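PDB 5DGG: legionella ubiquitin-specific protease A domain-containing protein from Legionella pneumophila subsp. pneumophila, which is of unknown molecular function but carries a domain of the papain-like (clan CA) peptidase superfamily and is probably linked to metaeffector activity in this intracellular pathogen. Local coordinates for residues G109-K112 with E113-N116. Numbering follows the deposited sequence.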
# COMPACT_ATOMS: atom_id res chain seq x y z
N GLY A 109 2.83 3.26 19.80
CA GLY A 109 3.13 2.55 21.02
C GLY A 109 3.74 1.20 20.77
O GLY A 109 3.79 0.39 21.70
N VAL A 110 4.19 0.91 19.54
CA VAL A 110 4.83 -0.37 19.25
C VAL A 110 6.35 -0.22 19.24
O VAL A 110 6.88 0.50 18.39
CB VAL A 110 4.38 -0.91 17.87
CG1 VAL A 110 5.13 -2.19 17.54
CG2 VAL A 110 2.86 -1.14 17.88
N PRO A 111 7.05 -0.91 20.15
CA PRO A 111 8.53 -0.81 20.04
C PRO A 111 9.12 -1.52 18.80
O PRO A 111 8.56 -2.52 18.29
CB PRO A 111 9.03 -1.48 21.32
CG PRO A 111 7.93 -2.41 21.69
CD PRO A 111 6.64 -1.72 21.31
N LYS A 112 10.26 -1.02 18.33
CA LYS A 112 10.88 -1.58 17.14
C LYS A 112 11.20 -3.06 17.26
O LYS A 112 11.12 -3.81 16.27
CB LYS A 112 12.13 -0.76 16.79
CG LYS A 112 13.36 -1.00 17.67
CD LYS A 112 14.45 0.02 17.33
CE LYS A 112 15.83 -0.41 17.77
NZ LYS A 112 15.88 -0.56 19.25
N GLU A 113 11.53 -3.54 18.46
CA GLU A 113 11.82 -4.96 18.62
C GLU A 113 10.65 -5.86 18.27
O GLU A 113 10.84 -7.07 18.09
CB GLU A 113 12.30 -5.33 20.05
CG GLU A 113 13.65 -4.77 20.42
CD GLU A 113 13.59 -3.29 20.75
OE1 GLU A 113 14.68 -2.66 20.90
OE2 GLU A 113 12.43 -2.78 20.85
N LEU A 114 9.44 -5.30 18.17
CA LEU A 114 8.29 -6.10 17.82
C LEU A 114 7.92 -5.95 16.36
O LEU A 114 6.77 -6.23 16.00
CB LEU A 114 7.06 -5.70 18.65
CG LEU A 114 7.11 -6.03 20.13
CD1 LEU A 114 5.84 -5.55 20.80
CD2 LEU A 114 7.30 -7.53 20.33
N VAL A 115 8.85 -5.53 15.51
CA VAL A 115 8.54 -5.29 14.10
C VAL A 115 9.50 -6.13 13.24
O VAL A 115 10.74 -6.08 13.42
CB VAL A 115 8.62 -3.79 13.81
CG1 VAL A 115 8.34 -3.45 12.36
CG2 VAL A 115 7.63 -3.04 14.70
N ASN A 116 8.94 -6.92 12.33
CA ASN A 116 9.75 -7.69 11.36
C ASN A 116 9.67 -7.06 10.00
O ASN A 116 8.66 -7.21 9.32
CB ASN A 116 9.21 -9.10 11.27
CG ASN A 116 9.11 -9.77 12.62
OD1 ASN A 116 10.03 -9.67 13.42
ND2 ASN A 116 8.03 -10.55 12.85
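P111 and L114 pack against each other across a short 3-10 turn at K112-E113 that carries the chain from helix 98-108 into edge strand 115-120 of the mixed five-stranded sheet. Two successive i to i+3 backbone hydrogen bonds define the turn: L114 N to P111 O at 2.9 Å, and V115 N to K112 O, also 2.9 Å. Just before it, G109 closes the helix in a Schellman motif with positive phi.

The side chains of P111 and L114 lie side by side and point the same way, with L114 CD1 3.9 Å from P111 CG and against CD as well. On the inner side, V110 crosses V115 at about a right angle, and its CG1 reaches V115 CG2 at 3.9 Å. V110 CG1 stands anti to its own backbone N (chi1 176°), which turns this methyl toward the strand while the residue packs on F48 and Y81. V115 also touches L102 and L105 of helix 98-108 and L83 of strand 81-86, so this side chain packs between helix and sheet.

The outer face is polar. K112 runs outward nearly extended until its last torsion bends, and the chain of E113 folds back at chi2 (76°) to cross it obliquely. One carboxylate oxygen, OE2, rests 3.7 Å from P111 CB; the other, OE1, takes the salt bridge from K112 NZ at 2.9 Å, the ammonium lying above the carboxylate plane, 45° out of it.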